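Local coordinates for glycerol-3-phosphate dehydrogenase [NAD(+)] (Dunaliella salina, PDB 6IUY), which probably interconverts dihydroxyacetone phosphate and sn-glycerol 3-phosphate with NAD(H), and carries a haloacid dehalogenase-like phosphatase domain thought to release glycerol, at residues 467-470 with 471-475; 504-508 with 509-513; 584-587 with 588-592; 591-595 with 596-600. One frame throughout, in Å; residues are numbered along the deposited sequence.

Interaction 1 of 4, residues 467-470 with 471-475; sequences VAVG and AGIGD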
loop_
_atom_site.group_PDB
_atom_site.type_symbol
_atom_site.label_atom_id
_atom_site.label_comp_id
_atom_site.label_asym_id
_atom_site.label_seq_id
_atom_site.Cartn_x
_atom_site.Cartn_y
_atom_site.Cartn_z
ATOM N N VAL A 467 -11.072 -10.352 6.592
ATOM C CA VAL A 467 -11.361 -8.956 6.967
ATOM C C VAL A 467 -12.746 -8.536 6.492
ATOM O O VAL A 467 -13.418 -7.761 7.166
ATOM C CB VAL A 467 -10.311 -7.944 6.383
ATOM C CG1 VAL A 467 -10.593 -6.543 6.876
ATOM C CG2 VAL A 467 -8.895 -8.349 6.761
ATOM N N ALA A 468 -13.187 -9.039 5.333
ATOM C CA ALA A 468 -14.505 -8.664 4.815
ATOM C C ALA A 468 -15.616 -9.225 5.702
ATOM O O ALA A 468 -16.686 -8.609 5.818
ATOM C CB ALA A 468 -14.693 -9.133 3.362
ATOM N N VAL A 469 -15.381 -10.385 6.320
ATOM C CA VAL A 469 -16.326 -10.910 7.314
ATOM C C VAL A 469 -16.373 -9.957 8.504
ATOM O O VAL A 469 -17.451 -9.548 8.944
ATOM C CB VAL A 469 -15.951 -12.343 7.782
ATOM C CG1 VAL A 469 -16.794 -12.776 9.005
ATOM C CG2 VAL A 469 -16.187 -13.333 6.638
ATOM N N GLY A 470 -15.202 -9.574 9.002
ATOM C CA GLY A 470 -15.143 -8.631 10.103
ATOM C C GLY A 470 -15.834 -7.332 9.751
ATOM O O GLY A 470 -16.581 -6.799 10.549
ATOM N N ALA A 471 -15.585 -6.823 8.550
ATOM C CA ALA A 471 -16.208 -5.587 8.094
ATOM C C ALA A 471 -17.720 -5.681 8.108
ATOM O O ALA A 471 -18.397 -4.719 8.463
ATOM C CB ALA A 471 -15.728 -5.230 6.684
ATOM N N GLY A 472 -18.255 -6.828 7.684
ATOM C CA GLY A 472 -19.695 -7.038 7.669
ATOM C C GLY A 472 -20.294 -7.274 9.049
ATOM O O GLY A 472 -21.456 -6.979 9.275
ATOM N N ILE A 473 -19.527 -7.835 9.974
ATOM C CA ILE A 473 -19.997 -7.925 11.354
ATOM C C ILE A 473 -20.139 -6.499 11.895
ATOM O O ILE A 473 -21.137 -6.169 12.524
ATOM C CB ILE A 473 -19.051 -8.735 12.244
ATOM C CG1 ILE A 473 -19.052 -10.209 11.830
ATOM C CG2 ILE A 473 -19.474 -8.628 13.696
ATOM C CD1 ILE A 473 -17.947 -11.009 12.494
ATOM N N GLY A 474 -19.164 -5.645 11.582
ATOM C CA GLY A 474 -19.266 -4.225 11.870
ATOM C C GLY A 474 -20.544 -3.605 11.350
ATOM O O GLY A 474 -21.278 -2.959 12.104
ATOM N N ASP A 475 -20.821 -3.814 10.064
ATOM C CA ASP A 475 -22.016 -3.281 9.430
ATOM C C ASP A 475 -23.279 -3.760 10.131
ATOM O O ASP A 475 -24.245 -3.007 10.277
ATOM C CB ASP A 475 -22.083 -3.690 7.959
ATOM C CG ASP A 475 -21.132 -2.897 7.064
ATOM O OD1 ASP A 475 -20.619 -1.853 7.496
ATOM O OD2 ASP A 475 -20.909 -3.319 5.899
#

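Interaction 2 of 4, residues 504-508 with 509-513; sequences PSVRD and DTFFE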
loop_
_atom_site.group_PDB
_atom_site.type_symbol
_atom_site.label_atom_id
_atom_site.label_comp_id
_atom_site.label_asym_id
_atom_site.label_seq_id
_atom_site.Cartn_x
_atom_site.Cartn_y
_atom_site.Cartn_z
ATOM N N PRO A 504 8.586 -14.136 3.791
ATOM C CA PRO A 504 9.224 -12.833 4.029
ATOM C C PRO A 504 9.687 -12.159 2.744
ATOM O O PRO A 504 9.959 -10.953 2.755
ATOM C CB PRO A 504 10.417 -13.180 4.934
ATOM C CG PRO A 504 10.065 -14.510 5.552
ATOM C CD PRO A 504 9.312 -15.232 4.457
ATOM N N SER A 505 9.770 -12.929 1.658
ATOM C CA SER A 505 10.044 -12.379 0.327
ATOM C C SER A 505 9.081 -11.261 -0.067
ATOM O O SER A 505 9.430 -10.382 -0.855
ATOM C CB SER A 505 9.963 -13.482 -0.730
ATOM O OG SER A 505 8.609 -13.786 -1.051
ATOM N N VAL A 506 7.860 -11.314 0.470
ATOM C CA VAL A 506 6.798 -10.418 0.030
ATOM C C VAL A 506 7.174 -8.950 0.209
ATOM O O VAL A 506 7.695 -8.540 1.251
ATOM C CB VAL A 506 5.492 -10.699 0.773
ATOM C CG1 VAL A 506 4.441 -9.680 0.389
ATOM C CG2 VAL A 506 5.011 -12.099 0.456
ATOM N N ARG A 507 6.894 -8.170 -0.824
ATOM C CA ARG A 507 7.242 -6.759 -0.852
ATOM C C ARG A 507 6.087 -5.853 -0.436
ATOM O O ARG A 507 4.939 -6.071 -0.839
ATOM C CB ARG A 507 7.708 -6.373 -2.259
ATOM C CG ARG A 507 8.950 -7.119 -2.721
ATOM C CD ARG A 507 9.307 -6.746 -4.147
ATOM N NE ARG A 507 10.653 -7.190 -4.504
ATOM C CZ ARG A 507 11.161 -7.117 -5.732
ATOM N NH1 ARG A 507 10.436 -6.618 -6.730
ATOM N NH2 ARG A 507 12.396 -7.547 -5.966
ATOM N N ASP A 508 6.401 -4.833 0.357
ATOM C CA ASP A 508 5.417 -3.845 0.773
ATOM C C ASP A 508 4.650 -3.272 -0.407
ATOM O O ASP A 508 3.449 -3.027 -0.299
ATOM C CB ASP A 508 6.087 -2.710 1.550
ATOM C CG ASP A 508 6.080 -2.947 3.050
ATOM O OD1 ASP A 508 5.512 -3.966 3.495
ATOM O OD2 ASP A 508 6.632 -2.107 3.794
ATOM N N ASP A 509 5.340 -3.061 -1.526
ATOM C CA ASP A 509 4.702 -2.537 -2.725
ATOM C C ASP A 509 3.429 -3.312 -3.078
ATOM O O ASP A 509 2.460 -2.744 -3.594
ATOM C CB ASP A 509 5.663 -2.585 -3.913
ATOM C CG ASP A 509 6.645 -1.426 -3.930
ATOM O OD1 ASP A 509 6.244 -0.285 -3.616
ATOM O OD2 ASP A 509 7.823 -1.658 -4.273
ATOM N N THR A 510 3.434 -4.605 -2.773
ATOM C CA THR A 510 2.364 -5.498 -3.208
ATOM C C THR A 510 1.024 -5.125 -2.563
ATOM O O THR A 510 -0.023 -5.271 -3.168
ATOM C CB THR A 510 2.735 -6.987 -2.893
ATOM O OG1 THR A 510 3.894 -7.362 -3.653
ATOM C CG2 THR A 510 1.594 -7.915 -3.237
ATOM N N PHE A 511 1.059 -4.608 -1.345
ATOM C CA PHE A 511 -0.173 -4.283 -0.640
ATOM C C PHE A 511 -0.848 -3.060 -1.222
ATOM O O PHE A 511 -2.036 -2.860 -1.015
ATOM C CB PHE A 511 0.117 -4.099 0.837
ATOM C CG PHE A 511 0.712 -5.313 1.459
ATOM C CD1 PHE A 511 -0.098 -6.363 1.848
ATOM C CD2 PHE A 511 2.088 -5.435 1.603
ATOM C CE1 PHE A 511 0.449 -7.504 2.406
ATOM C CE2 PHE A 511 2.641 -6.567 2.162
ATOM C CZ PHE A 511 1.820 -7.608 2.553
ATOM N N PHE A 512 -0.100 -2.279 -1.994
ATOM C CA PHE A 512 -0.621 -1.072 -2.628
ATOM C C PHE A 512 -1.197 -1.326 -4.001
ATOM O O PHE A 512 -1.818 -0.447 -4.587
ATOM C CB PHE A 512 0.479 -0.004 -2.723
ATOM C CG PHE A 512 0.925 0.504 -1.379
ATOM C CD1 PHE A 512 0.208 1.483 -0.727
ATOM C CD2 PHE A 512 2.032 -0.026 -0.756
ATOM C CE1 PHE A 512 0.595 1.941 0.518
ATOM C CE2 PHE A 512 2.427 0.428 0.495
ATOM C CZ PHE A 512 1.702 1.406 1.131
ATOM N N GLU A 513 -0.991 -2.526 -4.526
ATOM C CA GLU A 513 -1.535 -2.869 -5.833
ATOM C C GLU A 513 -2.977 -3.359 -5.703
ATOM O O GLU A 513 -3.495 -3.547 -4.606
ATOM C CB GLU A 513 -0.686 -3.941 -6.525
ATOM C CG GLU A 513 0.798 -3.620 -6.633
ATOM C CD GLU A 513 1.141 -2.678 -7.792
ATOM O OE1 GLU A 513 2.348 -2.424 -8.000
ATOM O OE2 GLU A 513 0.225 -2.188 -8.495
#

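Interaction 3 of 4, residues 584-587 with 588-592; sequences FPLF and TTINR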
loop_
_atom_site.group_PDB
_atom_site.type_symbol
_atom_site.label_atom_id
_atom_site.label_comp_id
_atom_site.label_asym_id
_atom_site.label_seq_id
_atom_site.Cartn_x
_atom_site.Cartn_y
_atom_site.Cartn_z
ATOM N N PHE A 584 -2.148 -11.942 16.080
ATOM C CA PHE A 584 -3.104 -11.469 15.094
ATOM C C PHE A 584 -4.439 -11.318 15.780
ATOM O O PHE A 584 -5.334 -12.145 15.618
ATOM C CB PHE A 584 -3.183 -12.429 13.901
ATOM C CG PHE A 584 -1.867 -12.595 13.148
ATOM C CD1 PHE A 584 -0.973 -13.606 13.488
ATOM C CD2 PHE A 584 -1.537 -11.754 12.095
ATOM C CE1 PHE A 584 0.236 -13.764 12.804
ATOM C CE2 PHE A 584 -0.332 -11.909 11.404
ATOM C CZ PHE A 584 0.547 -12.916 11.761
ATOM N N PRO A 585 -4.571 -10.264 16.589
ATOM C CA PRO A 585 -5.768 -10.128 17.426
ATOM C C PRO A 585 -7.055 -10.006 16.605
ATOM O O PRO A 585 -8.039 -10.597 17.012
ATOM C CB PRO A 585 -5.493 -8.849 18.235
ATOM C CG PRO A 585 -4.473 -8.100 17.433
ATOM C CD PRO A 585 -3.620 -9.159 16.789
ATOM N N LEU A 586 -7.068 -9.284 15.485
ATOM C CA LEU A 586 -8.342 -9.123 14.791
ATOM C C LEU A 586 -8.767 -10.437 14.140
ATOM O O LEU A 586 -9.936 -10.813 14.230
ATOM C CB LEU A 586 -8.283 -8.005 13.745
ATOM C CG LEU A 586 -9.572 -7.797 12.921
ATOM C CD1 LEU A 586 -10.746 -7.322 13.780
ATOM C CD2 LEU A 586 -9.329 -6.821 11.793
ATOM N N PHE A 587 -7.829 -11.128 13.484
ATOM C CA PHE A 587 -8.118 -12.438 12.895
ATOM C C PHE A 587 -8.717 -13.348 13.965
ATOM O O PHE A 587 -9.677 -14.077 13.732
ATOM C CB PHE A 587 -6.858 -13.091 12.315
ATOM C CG PHE A 587 -6.385 -12.482 11.026
ATOM C CD1 PHE A 587 -7.090 -11.466 10.417
ATOM C CD2 PHE A 587 -5.233 -12.947 10.419
ATOM C CE1 PHE A 587 -6.644 -10.924 9.215
ATOM C CE2 PHE A 587 -4.786 -12.407 9.229
ATOM C CZ PHE A 587 -5.488 -11.397 8.623
ATOM N N THR A 588 -8.150 -13.285 15.157
ATOM C CA THR A 588 -8.562 -14.179 16.218
ATOM C C THR A 588 -9.928 -13.826 16.781
ATOM O O THR A 588 -10.742 -14.727 17.034
ATOM C CB THR A 588 -7.542 -14.194 17.358
ATOM O OG1 THR A 588 -6.356 -14.855 16.914
ATOM C CG2 THR A 588 -8.101 -14.948 18.575
ATOM N N THR A 589 -10.210 -12.538 16.987
ATOM C CA THR A 589 -11.516 -12.237 17.569
ATOM C C THR A 589 -12.620 -12.418 16.529
ATOM O O THR A 589 -13.742 -12.750 16.888
ATOM C CB THR A 589 -11.594 -10.827 18.216
ATOM O OG1 THR A 589 -12.351 -9.935 17.397
ATOM C CG2 THR A 589 -10.235 -10.256 18.492
ATOM N N ILE A 590 -12.312 -12.259 15.244
ATOM C CA ILE A 590 -13.296 -12.597 14.205
ATOM C C ILE A 590 -13.698 -14.084 14.238
ATOM O O ILE A 590 -14.876 -14.418 14.068
ATOM C CB ILE A 590 -12.771 -12.263 12.795
ATOM C CG1 ILE A 590 -12.676 -10.750 12.594
ATOM C CG2 ILE A 590 -13.664 -12.899 11.741
ATOM C CD1 ILE A 590 -12.035 -10.334 11.266
ATOM N N ASN A 591 -12.721 -14.968 14.449
ATOM C CA ASN A 591 -12.981 -16.410 14.506
ATOM C C ASN A 591 -13.719 -16.792 15.784
ATOM O O ASN A 591 -14.651 -17.594 15.774
ATOM C CB ASN A 591 -11.672 -17.206 14.397
ATOM C CG ASN A 591 -11.903 -18.669 14.015
ATOM O OD1 ASN A 591 -11.912 -19.555 14.881
ATOM N ND2 ASN A 591 -12.106 -18.925 12.717
ATOM N N ARG A 592 -13.293 -16.195 16.889
ATOM C CA ARG A 592 -13.961 -16.375 18.156
ATOM C C ARG A 592 -15.413 -15.876 18.120
ATOM O O ARG A 592 -16.273 -16.413 18.827
ATOM C CB ARG A 592 -13.166 -15.670 19.246
ATOM C CG ARG A 592 -11.823 -16.327 19.512
ATOM C CD ARG A 592 -11.779 -16.813 20.947
ATOM N NE ARG A 592 -11.371 -15.745 21.851
ATOM C CZ ARG A 592 -11.562 -15.734 23.168
ATOM N NH1 ARG A 592 -12.191 -16.729 23.782
ATOM N NH2 ARG A 592 -11.128 -14.693 23.869
#

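Interaction 4 of 4, residues 591-595 with 596-600; sequences NRIIH and GEVPP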
loop_
_atom_site.group_PDB
_atom_site.type_symbol
_atom_site.label_atom_id
_atom_site.label_comp_id
_atom_site.label_asym_id
_atom_site.label_seq_id
_atom_site.Cartn_x
_atom_site.Cartn_y
_atom_site.Cartn_z
ATOM N N ASN A 591 -12.721 -14.968 14.449
ATOM C CA ASN A 591 -12.981 -16.410 14.506
ATOM C C ASN A 591 -13.719 -16.792 15.784
ATOM O O ASN A 591 -14.651 -17.594 15.774
ATOM C CB ASN A 591 -11.672 -17.206 14.397
ATOM C CG ASN A 591 -11.903 -18.669 14.015
ATOM O OD1 ASN A 591 -11.912 -19.555 14.881
ATOM N ND2 ASN A 591 -12.106 -18.925 12.717
ATOM N N ARG A 592 -13.293 -16.195 16.889
ATOM C CA ARG A 592 -13.961 -16.375 18.156
ATOM C C ARG A 592 -15.413 -15.876 18.120
ATOM O O ARG A 592 -16.273 -16.413 18.827
ATOM C CB ARG A 592 -13.166 -15.670 19.246
ATOM C CG ARG A 592 -11.823 -16.327 19.512
ATOM C CD ARG A 592 -11.779 -16.813 20.947
ATOM N NE ARG A 592 -11.371 -15.745 21.851
ATOM C CZ ARG A 592 -11.562 -15.734 23.168
ATOM N NH1 ARG A 592 -12.191 -16.729 23.782
ATOM N NH2 ARG A 592 -11.128 -14.693 23.869
ATOM N N ILE A 593 -15.685 -14.865 17.294
ATOM C CA ILE A 593 -17.053 -14.335 17.116
ATOM C C ILE A 593 -17.902 -15.258 16.254
ATOM O O ILE A 593 -19.023 -15.613 16.616
ATOM C CB ILE A 593 -17.037 -12.922 16.480
ATOM C CG1 ILE A 593 -16.476 -11.910 17.480
ATOM C CG2 ILE A 593 -18.444 -12.502 16.013
ATOM C CD1 ILE A 593 -16.247 -10.576 16.902
ATOM N N ILE A 594 -17.368 -15.625 15.093
ATOM C CA ILE A 594 -17.987 -16.662 14.279
ATOM C C ILE A 594 -18.383 -17.876 15.114
ATOM O O ILE A 594 -19.481 -18.403 14.969
ATOM C CB ILE A 594 -17.055 -17.141 13.179
ATOM C CG1 ILE A 594 -16.925 -16.067 12.094
ATOM C CG2 ILE A 594 -17.565 -18.476 12.606
ATOM C CD1 ILE A 594 -15.609 -16.134 11.366
ATOM N N HIS A 595 -17.491 -18.324 15.989
ATOM C CA HIS A 595 -17.753 -19.563 16.714
ATOM C C HIS A 595 -18.372 -19.349 18.092
ATOM O O HIS A 595 -18.588 -20.301 18.826
ATOM C CB HIS A 595 -16.469 -20.382 16.799
ATOM C CG HIS A 595 -16.067 -20.946 15.477
ATOM N ND1 HIS A 595 -16.824 -21.893 14.817
ATOM C CD2 HIS A 595 -15.027 -20.660 14.654
ATOM C CE1 HIS A 595 -16.258 -22.180 13.660
ATOM N NE2 HIS A 595 -15.162 -21.447 13.536
ATOM N N GLY A 596 -18.684 -18.099 18.417
ATOM C CA GLY A 596 -19.557 -17.801 19.537
ATOM C C GLY A 596 -18.880 -17.741 20.891
ATOM O O GLY A 596 -19.531 -17.907 21.917
ATOM N N GLU A 597 -17.574 -17.501 20.906
ATOM C CA GLU A 597 -16.878 -17.363 22.176
ATOM C C GLU A 597 -16.856 -15.901 22.595
ATOM O O GLU A 597 -16.805 -15.584 23.781
ATOM C CB GLU A 597 -15.450 -17.908 22.100
ATOM C CG GLU A 597 -15.342 -19.360 21.701
ATOM C CD GLU A 597 -13.899 -19.808 21.658
ATOM O OE1 GLU A 597 -13.034 -19.023 22.104
ATOM O OE2 GLU A 597 -13.631 -20.931 21.183
ATOM N N VAL A 598 -16.889 -15.016 21.609
ATOM C CA VAL A 598 -16.904 -13.581 21.859
ATOM C C VAL A 598 -18.162 -13.030 21.207
ATOM O O VAL A 598 -18.562 -13.496 20.141
ATOM C CB VAL A 598 -15.634 -12.901 21.304
ATOM C CG1 VAL A 598 -15.742 -11.379 21.363
ATOM C CG2 VAL A 598 -14.418 -13.381 22.070
ATOM N N PRO A 599 -18.825 -12.070 21.862
ATOM C CA PRO A 599 -20.042 -11.515 21.268
ATOM C C PRO A 599 -19.685 -10.611 20.102
ATOM O O PRO A 599 -18.605 -10.013 20.107
ATOM C CB PRO A 599 -20.660 -10.714 22.417
ATOM C CG PRO A 599 -19.466 -10.279 23.223
ATOM C CD PRO A 599 -18.501 -11.442 23.156
ATOM N N PRO A 600 -20.573 -10.503 19.113
ATOM C CA PRO A 600 -20.246 -9.679 17.951
ATOM C C PRO A 600 -19.880 -8.246 18.335
ATOM O O PRO A 600 -19.105 -7.604 17.623
ATOM C CB PRO A 600 -21.533 -9.715 17.114
ATOM C CG PRO A 600 -22.266 -10.955 17.578
ATOM C CD PRO A 600 -21.894 -11.149 19.014
HETATM O O HOH W 1 -20.332 -14.636 18.831
#

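Interaction 1 of 4, residues 467-470 with 471-475
Val469 and Ile473, one turn apart along the helix, meet through their methyl ends: Val469 CG1 lies 4.1 Å from Ile473 CD1, and the two branched chains cross obliquely. Ile473 keeps CG1 beside its own backbone N and anti to its carbonyl carbon (chi1 -68°). That torsion lays Ile473 CG1 back along the preceding turn, 3.4 Å from Val469 O, and CD1 continues from there toward the valine. Val469 O also accepts Ile473 N at 2.9 Å, nearly along the C=O axis. On another flank, Ala471 CB sits 3.5 Å from Val467 O, which also accepts Ala471 N at 2.7 Å. Gly474 N closes the next turn on Gly470 O at 3.0 Å, with an almost straight N-H...O angle of 170°.

These i to i+4 bonds are those of a regular alpha helix, here helix 454-477 in the C-terminal substrate-binding part of the dehydrogenase; earlier in this helix, Lys464 and Asn465 line the dihydroxyacetone phosphate pocket. Its small residues suit a buried helix with close neighbours. Gly470 has no side chain to hold others off, and Ile590 CD1 packs 3.7 Å from Gly470 CA. A CB on Gly474 would be crowded by Ala471 O. Ala468 touches Asn529, which binds the substrate, from helix 528-541, while Val469 and Ile473 rest on Ala533 and Ala537 of that helix. Farther along, the carboxylate of Asp475 makes salt bridges to both Lys484 and Arg530, tying the helix to two of its neighbours.

Interaction 2 of 4, residues 504-508 with 509-513
Thr510 N donates to Arg507 O at 2.9 Å, and Phe511 N follows on Asp508 O at 3.1 Å. Both are i to i+3 bonds, with the donor well above the carbonyl plane, and they wind the chain into a tight turn. Asp453 braces it from outside, its OD2 hydrogen-bonded to both Arg507 N and Thr510 OG1. The two neighbouring aspartates supply negative charge in two directions: Asp508 forms a salt bridge with Arg496 of its own chain, Asp509 with Arg496 of the second subunit.

Apolar contact comes from the Phe511 ring. With CG beside the backbone N (chi1 -59°), the ring reaches back along the turn. Phe511 CD2 meets Asp508 O at 3.4 Å near the ring plane, and Phe511 CZ meets Val506 CG1 at 4.0 Å. The valine and the ring cross at about a right angle. An aromatic residue fits here because its edge C-H groups can lie against a carbonyl while its bulk packs on Cys460 of helix 454-477 and Cys499 of helix 481-502. With an alanine here, Val506 would probably lose its apolar mate and a gap would open between the turn and those helices. Phe512 CD2 also approaches Asp508 O, at 3.4 Å, but its ring lies against the partner subunit, meeting Phe512 and, by cation-pi, Arg496 there. The arrangement is an interhelical turn, between helices 481-502 and 514-526, built into the homodimer interface.

Interaction 3 of 4, residues 584-587 with 588-592
Leu586 and Ile590 touch along one side of the helix, Leu586 CG standing 3.9 Å from Ile590 CD1. Isoleucine folds CG1 to lie next to its own N (chi1 -69°), which sends CD1 back toward the preceding turn and sets Ile590 CG1 3.2 Å from Leu586 O. Its second branch, CG2, packs on Val469 of helix 454-477. A serine in place of Ile590 would probably leave Leu586 without its apolar neighbour and open a gap above Gly470.

The hydroxyl of Thr588 turns back to the chain before the helix, where OG1 hydrogen-bonds Glu581 O. Asn591 swings CG anti to the backbone N (chi1 -162°), bringing ND2 to Asp569 and Ser568 on helix 564-577. The pose of Thr589 is doubtful, since CG2 clashes with Pro585 O. The Phe584 ring lies edge-to-face with Phe501.

The backbone is zipped by Thr588 N on Phe584 O, 3.1 Å and in the carbonyl plane, then by Ile590 N on Leu586 O at 3.0 Å. Proline suits the position of Pro585 because a helix's first turn needs no N-H there, and the carboxylate of Glu494 takes the amides of Leu586 and Phe587. With Phe584 at the N-cap position, this is the N-terminal first turn of helix 585-594 and its continuation into the helix body.

Interaction 4 of 4, residues 591-595 with 596-600
Arg592 O is gripped by two backbone amides, Glu597 N at 2.7 Å and Val598 N at 3.2 Å; the first comes nearly end-on to the carbonyl, the second from well above its plane. Together with Gly596 N on Ile593 O, 3.1 Å, the Glu597 bond makes the Schellman motif that ends helix 585-594. Gly596 turns the chain there with a positive phi of 85°; glycine suits the place, because a CB would clash with His595 O.

The turn brings side chains back onto the helix. Glu597 extends toward the bent Arg592 chain and forms a salt bridge, Arg592 NH1 to Glu597 OE1 at 3.0 Å, though OE1 sits too near Arg592 CD in the model and its place is less sure. As modelled, OE1 meets the guanidinium at its edge. Val598 CG2 lies over one face of the guanidinium, 3.7 Å above its plane and offset toward the rim. NH2 of the arginine hydrogen-bonds the carbonyls of Ala609 and Met612, and a long side chain ending in a flat guanidinium with several N-H groups can serve all these partners. His595, at the helix end, reaches Asp569 through NE2.

On the buried side, Ile593 CG1 packs against Val598 CG1 at 4.0 Å, and its CG2 faces Pro600; Trp536 of helix 528-541 touches both Ile593 and Pro600. A water bridges the carbonyls of Ile593 and Val598, donating to Ile593 O at 2.8 Å. Val598 O also receives a C-H...O contact from Ile593 CA, 3.5 Å away.

All four contacts belong to the C-terminal, helical part of the dehydrogenase, and they come along the chain in the order 1, 2, 3, 4. Interaction 3 covers helix 585-594 from its start to 592, and interaction 4 its last turn and the loop after it; their centres are about 9 Å apart. Interaction 1, in the C-terminal half of helix 454-477, packs against both, its centre about 12 Å from that of interaction 3 and about 13 Å from that of interaction 4. Interaction 1 borders the substrate pocket, while 3 and 4 pack beside it, farther from the substrate. Interaction 2 stands apart, its centre about 24 Å from that of interaction 1, and adjoins the second subunit. The domain thereby combines an internal core with a dimer contact.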